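Local structure of protein argonaute 5 (Arabidopsis thaliana, 4G0O) at residues Thr12-Val17 against Glu30-Leu35; Val104-Gln109 against Glu122-Lys127. The protein probably sorts small RNAs for gene silencing, its MID domain recognising the 5' nucleotide of the guide strand. All coordinates share one frame; numbering follows the deposited sequence.

Contact 1 (Thr12-Val17 against Glu30-Leu35); sequences TSWTCV and EFCKQL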
loop_
_atom_site.group_PDB
_atom_site.type_symbol
_atom_site.label_atom_id
_atom_site.label_comp_id
_atom_site.label_asym_id
_atom_site.label_seq_id
_atom_site.Cartn_x
_atom_site.Cartn_y
_atom_site.Cartn_z
ATOM N N THR A 12 -11.195 0.337 6.062
ATOM C CA THR A 12 -11.906 1.620 6.086
ATOM C C THR A 12 -10.951 2.827 6.104
ATOM O O THR A 12 -11.292 3.919 5.641
ATOM C CB THR A 12 -12.821 1.720 7.330
ATOM O OG1 THR A 12 -13.570 0.504 7.480
ATOM C CG2 THR A 12 -13.788 2.887 7.193
ATOM N N SER A 13 -9.760 2.627 6.657
ATOM C CA SER A 13 -8.771 3.691 6.758
ATOM C C SER A 13 -7.473 3.313 6.031
ATOM O O SER A 13 -6.743 2.429 6.462
ATOM C CB SER A 13 -8.490 3.988 8.235
ATOM O OG SER A 13 -7.769 5.196 8.389
ATOM N N TRP A 14 -7.202 3.974 4.916
ATOM C CA TRP A 14 -6.023 3.662 4.115
ATOM C C TRP A 14 -5.612 4.913 3.343
ATOM O O TRP A 14 -6.416 5.823 3.162
ATOM C CB TRP A 14 -6.300 2.498 3.142
ATOM C CG TRP A 14 -7.243 2.890 2.039
ATOM C CD1 TRP A 14 -8.604 2.808 2.053
ATOM C CD2 TRP A 14 -6.893 3.474 0.771
ATOM N NE1 TRP A 14 -9.122 3.298 0.872
ATOM C CE2 TRP A 14 -8.091 3.712 0.074
ATOM C CE3 TRP A 14 -5.680 3.811 0.164
ATOM C CZ2 TRP A 14 -8.109 4.276 -1.188
ATOM C CZ3 TRP A 14 -5.707 4.365 -1.088
ATOM C CH2 TRP A 14 -6.910 4.590 -1.754
ATOM N N THR A 15 -4.358 4.969 2.915
ATOM C CA THR A 15 -3.919 6.015 2.000
ATOM C C THR A 15 -2.613 5.604 1.344
ATOM O O THR A 15 -2.094 4.517 1.604
ATOM C CB THR A 15 -3.781 7.400 2.680
ATOM O OG1 THR A 15 -3.564 8.404 1.682
ATOM C CG2 THR A 15 -2.634 7.409 3.678
ATOM N N CYS A 16 -2.088 6.474 0.494
ATOM C CA CYS A 16 -0.932 6.134 -0.313
ATOM C C CYS A 16 0.139 7.202 -0.196
ATOM O O CYS A 16 -0.167 8.400 -0.212
ATOM C CB CYS A 16 -1.355 6.017 -1.763
ATOM S SG CYS A 16 -0.012 5.726 -2.913
ATOM N N VAL A 17 1.391 6.761 -0.087
ATOM C CA VAL A 17 2.527 7.673 -0.115
ATOM C C VAL A 17 3.478 7.250 -1.194
ATOM O O VAL A 17 3.749 6.053 -1.366
ATOM C CB VAL A 17 3.319 7.652 1.196
ATOM C CG1 VAL A 17 4.246 8.857 1.289
ATOM C CG2 VAL A 17 2.385 7.672 2.329
ATOM N N GLU A 30 -4.014 5.911 -10.110
ATOM C CA GLU A 30 -4.436 4.869 -11.035
ATOM C C GLU A 30 -4.088 3.482 -10.481
ATOM O O GLU A 30 -4.938 2.582 -10.462
ATOM C CB GLU A 30 -3.802 5.099 -12.409
ATOM C CG GLU A 30 -3.694 3.852 -13.283
ATOM C CD GLU A 30 -5.002 3.473 -13.968
ATOM O OE1 GLU A 30 -6.052 4.111 -13.708
ATOM O OE2 GLU A 30 -4.980 2.521 -14.775
ATOM N N PHE A 31 -2.848 3.330 -10.008
ATOM C CA PHE A 31 -2.385 2.069 -9.427
ATOM C C PHE A 31 -3.191 1.636 -8.205
ATOM O O PHE A 31 -3.538 0.472 -8.066
ATOM C CB PHE A 31 -0.905 2.142 -9.042
ATOM C CG PHE A 31 -0.451 0.988 -8.206
ATOM C CD1 PHE A 31 -0.286 1.125 -6.836
ATOM C CD2 PHE A 31 -0.219 -0.245 -8.785
ATOM C CE1 PHE A 31 0.116 0.062 -6.056
ATOM C CE2 PHE A 31 0.183 -1.320 -8.014
ATOM C CZ PHE A 31 0.356 -1.167 -6.646
ATOM N N CYS A 32 -3.483 2.570 -7.312
ATOM C CA CYS A 32 -4.280 2.233 -6.144
ATOM C C CYS A 32 -5.718 1.938 -6.550
ATOM O O CYS A 32 -6.391 1.133 -5.909
ATOM C CB CYS A 32 -4.236 3.348 -5.098
ATOM S SG CYS A 32 -2.659 3.485 -4.222
ATOM N N LYS A 33 -6.191 2.581 -7.614
ATOM C CA LYS A 33 -7.571 2.368 -8.037
ATOM C C LYS A 33 -7.756 0.929 -8.516
ATOM O O LYS A 33 -8.723 0.262 -8.147
ATOM C CB LYS A 33 -7.992 3.365 -9.119
ATOM C CG LYS A 33 -9.403 3.114 -9.660
ATOM C CD LYS A 33 -9.927 4.283 -10.496
ATOM C CE LYS A 33 -10.562 5.379 -9.634
ATOM N NZ LYS A 33 -9.566 6.251 -8.938
ATOM N N GLN A 34 -6.812 0.451 -9.317
ATOM C CA GLN A 34 -6.850 -0.921 -9.811
ATOM C C GLN A 34 -6.542 -1.955 -8.721
ATOM O O GLN A 34 -7.190 -3.004 -8.662
ATOM C CB GLN A 34 -5.910 -1.103 -11.015
ATOM C CG GLN A 34 -6.435 -0.504 -12.314
ATOM C CD GLN A 34 -5.433 -0.594 -13.467
ATOM O OE1 GLN A 34 -4.666 -1.560 -13.588
ATOM N NE2 GLN A 34 -5.443 0.421 -14.322
ATOM N N LEU A 35 -5.564 -1.658 -7.864
ATOM C CA LEU A 35 -5.146 -2.589 -6.810
ATOM C C LEU A 35 -6.328 -2.898 -5.900
ATOM O O LEU A 35 -6.624 -4.062 -5.625
ATOM C CB LEU A 35 -3.996 -2.002 -5.995
ATOM C CG LEU A 35 -2.879 -2.940 -5.524
ATOM C CD1 LEU A 35 -2.180 -2.320 -4.361
ATOM C CD2 LEU A 35 -3.354 -4.363 -5.181
#
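Cys-16 and Cys-32 are the residues of segments 12-17 and 30-35 whose CA atoms come nearest, 7.8 Å from CA of Cys-16 to CA of Cys-32. Segment 12-17 lies on strand 7-18 and is extended at Thr-15 to Val-17, whereas 30-35 is a piece of helix 27-42, its turn closed by the bonds from Gln-34 N to Glu-30 O and from Leu-35 N to Phe-31 O. Strand alternation decides who takes part: the CB atoms of Trp-14 and Cys-16 point toward the helix and that of Thr-15 points away.

Trp-14 and Cys-16 both meet Cys-32. SG of Cys-16 comes within 3.7 Å of SG of Cys-32, a van der Waals approach too long for a disulfide; SG of Cys-32 also lies 3.8 Å from CB of Cys-16. The Cys-16 torsion (chi1 175°) sets its sulfur opposite the backbone N and lets it reach for the helix. Nearer the start of the strand, the six-membered ring of Trp-14 approaches Cys-32 obliquely, CZ3 standing 4.4 Å from its CB. No hydrogen bond crosses between the segments, and just 110 Å² is buried, so the contact is small and apolar. The indole nitrogen is satisfied elsewhere, by a hydrogen bond from Trp-14 NE1 to Lys-47 O.

Strand 7-18, helix 27-42 and strand 45-46 form a beta-alpha-beta unit with parallel strands, and this contact seats the helix on its first strand. Phe-46 meets the Trp-14 indole edge-to-face, while Ile-80 of the neighbouring strand 78-82 touches both Trp-14 and Cys-32.

Contact 2 (Val104-Gln109 against Glu122-Lys127); sequences VSQCCQ and ENVALK. With SO4 (sulfate ion), chain C.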
loop_
_atom_site.group_PDB
_atom_site.type_symbol
_atom_site.label_atom_id
_atom_site.label_comp_id
_atom_site.label_asym_id
_atom_site.label_seq_id
_atom_site.Cartn_x
_atom_site.Cartn_y
_atom_site.Cartn_z
ATOM N N VAL A 104 0.488 -0.545 9.565
ATOM C CA VAL A 104 0.516 -1.650 8.632
ATOM C C VAL A 104 0.777 -1.076 7.254
ATOM O O VAL A 104 -0.003 -0.270 6.750
ATOM C CB VAL A 104 -0.818 -2.434 8.649
ATOM C CG1 VAL A 104 -0.892 -3.372 7.456
ATOM C CG2 VAL A 104 -0.973 -3.208 9.978
ATOM N N SER A 105 1.885 -1.474 6.647
ATOM C CA SER A 105 2.230 -0.946 5.337
ATOM C C SER A 105 2.406 -2.028 4.270
ATOM O O SER A 105 2.771 -3.165 4.565
ATOM C CB SER A 105 3.495 -0.084 5.426
ATOM O OG SER A 105 4.609 -0.869 5.813
ATOM N N GLN A 106 2.151 -1.652 3.030
ATOM C CA GLN A 106 2.503 -2.487 1.885
ATOM C C GLN A 106 3.417 -1.689 0.948
ATOM O O GLN A 106 3.014 -0.654 0.394
ATOM C CB GLN A 106 1.254 -2.937 1.133
ATOM C CG GLN A 106 1.569 -3.734 -0.129
ATOM C CD GLN A 106 2.312 -5.023 0.179
ATOM O OE1 GLN A 106 1.929 -5.770 1.072
ATOM N NE2 GLN A 106 3.388 -5.275 -0.551
ATOM N N CYS A 107 4.649 -2.165 0.793
ATOM C CA CYS A 107 5.636 -1.473 -0.015
ATOM C C CYS A 107 5.718 -2.044 -1.442
ATOM O O CYS A 107 5.739 -3.266 -1.648
ATOM C CB CYS A 107 6.998 -1.500 0.681
ATOM S SG CYS A 107 7.057 -0.649 2.288
ATOM N N CYS A 108 5.757 -1.135 -2.415
ATOM C CA CYS A 108 5.696 -1.465 -3.834
ATOM C C CYS A 108 6.738 -0.721 -4.639
ATOM O O CYS A 108 6.814 0.505 -4.573
ATOM C CB CYS A 108 4.318 -1.088 -4.384
ATOM S SG CYS A 108 2.959 -2.042 -3.678
ATOM N N GLN A 109 7.516 -1.449 -5.429
ATOM C CA GLN A 109 8.537 -0.830 -6.269
ATOM C C GLN A 109 7.949 -0.020 -7.433
ATOM O O GLN A 109 7.135 -0.525 -8.214
ATOM C CB GLN A 109 9.487 -1.887 -6.813
ATOM C CG GLN A 109 10.388 -2.491 -5.774
ATOM C CD GLN A 109 11.128 -3.673 -6.314
ATOM O OE1 GLN A 109 10.524 -4.585 -6.884
ATOM N NE2 GLN A 109 12.449 -3.667 -6.168
ATOM N N GLU A 122 -2.510 -9.034 -8.182
ATOM C CA GLU A 122 -3.098 -10.204 -7.539
ATOM C C GLU A 122 -2.252 -10.593 -6.324
ATOM O O GLU A 122 -2.765 -10.714 -5.215
ATOM C CB GLU A 122 -3.217 -11.372 -8.526
ATOM C CG GLU A 122 -3.860 -12.610 -7.922
ATOM C CD GLU A 122 -4.358 -13.610 -8.966
ATOM O OE1 GLU A 122 -4.501 -13.235 -10.158
ATOM O OE2 GLU A 122 -4.605 -14.771 -8.577
ATOM N N ASN A 123 -0.946 -10.754 -6.543
ATOM C CA ASN A 123 0.017 -11.032 -5.468
ATOM C C ASN A 123 -0.008 -10.028 -4.311
ATOM O O ASN A 123 -0.073 -10.411 -3.145
ATOM C CB ASN A 123 1.439 -11.102 -6.031
ATOM C CG ASN A 123 1.680 -12.351 -6.832
ATOM O OD1 ASN A 123 1.833 -13.434 -6.268
ATOM N ND2 ASN A 123 1.730 -12.213 -8.156
ATOM N N VAL A 124 0.064 -8.746 -4.644
ATOM C CA VAL A 124 -0.020 -7.684 -3.644
ATOM C C VAL A 124 -1.339 -7.727 -2.882
ATOM O O VAL A 124 -1.356 -7.606 -1.654
ATOM C CB VAL A 124 0.176 -6.303 -4.298
ATOM C CG1 VAL A 124 -0.125 -5.164 -3.313
ATOM C CG2 VAL A 124 1.586 -6.204 -4.859
ATOM N N ALA A 125 -2.442 -7.902 -3.599
ATOM C CA ALA A 125 -3.762 -7.973 -2.964
ATOM C C ALA A 125 -3.833 -9.051 -1.873
ATOM O O ALA A 125 -4.364 -8.819 -0.796
ATOM C CB ALA A 125 -4.854 -8.198 -4.012
ATOM N N LEU A 126 -3.273 -10.220 -2.143
ATOM C CA LEU A 126 -3.307 -11.306 -1.162
ATOM C C LEU A 126 -2.391 -10.980 0.019
ATOM O O LEU A 126 -2.716 -11.295 1.167
ATOM C CB LEU A 126 -2.874 -12.617 -1.807
ATOM C CG LEU A 126 -3.853 -13.236 -2.808
ATOM C CD1 LEU A 126 -3.120 -14.219 -3.723
ATOM C CD2 LEU A 126 -4.994 -13.927 -2.064
ATOM N N LYS A 127 -1.249 -10.353 -0.275
ATOM C CA LYS A 127 -0.342 -9.875 0.769
ATOM C C LYS A 127 -1.053 -8.858 1.646
ATOM O O LYS A 127 -0.962 -8.919 2.859
ATOM C CB LYS A 127 0.916 -9.252 0.159
ATOM C CG LYS A 127 1.781 -10.219 -0.662
ATOM C CD LYS A 127 2.818 -9.434 -1.455
ATOM C CE LYS A 127 3.791 -10.339 -2.202
ATOM N NZ LYS A 127 4.789 -9.529 -2.981
HETATM S S SO4 C . 6.052 -6.615 1.645
HETATM O O1 SO4 C . 6.598 -6.592 0.283
HETATM O O2 SO4 C . 6.277 -5.282 2.266
HETATM O O3 SO4 C . 4.625 -6.978 1.606
HETATM O O4 SO4 C . 6.725 -7.662 2.428
#
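Gln-106 and Val-124 carry the apolar part of this contact, their side chains passing at a slant so that CG of Gln-106 lies 3.9 Å from CG1 of Val-124. The same valine methyl, CG1, also approaches SG of Cys-108, more loosely, at 4.4 Å. Lys-127 meets the glutamine differently: the two side chains run at about a right angle, and OE1 of Gln-106 stands 3.7 Å from CB of Lys-127, a contact with the root of the lysine and not with its ammonium group. The bend at chi2 of Gln-106 (62°) keeps the chain from running on extended and leaves the amide near both CB of Lys-127 and a sulfate ion.

Strand 105-108 and helix 118-131 belong to the alpha/beta fold of the MID domain, in which helices pack on a parallel sheet. Here the short axes of 105-108 and 122-127 run nearly antiparallel, at 161°, and come within 9.9 Å of each other.

NE2 of Gln-106 gives sulfate O3 a weak hydrogen bond of 3.0 Å, bent to 129° at the hydrogen. OE1 of Gln-106 stands equally near O3, so this bond is a poor one. The sulfate, probably from the crystallisation liquor, is also hydrogen-bonded to Lys-131 NZ. With Tyr-90 and Lys-94 nearby, it probably marks the pocket for the guide 5' phosphate, as in other Argonaute MID domains.

How the contacts relate
Contact 1 closes before contact 2 opens along the chain, and their centres lie 11 Å apart. Each sets a helix against the same parallel sheet: helix 27-42 on strand 7-18, helix 118-131 on strand 105-108, with strand 78-82 pairing with both strands. The helices also meet directly, Leu-35 CD1 lying 3.7 Å from Val-124 CG1. Separately, helix 27-42 reaches strand 105-108, where Phe-31 CZ is 4.0 Å from Cys-108 SG. Buried residues of the two segment pairs thus touch, and the touching residues of contact 1 are all buried. Contact 2 places Gln-106 at the sulfate site, probably the 5'-phosphate pocket, at the edge of packing that also includes contact 1.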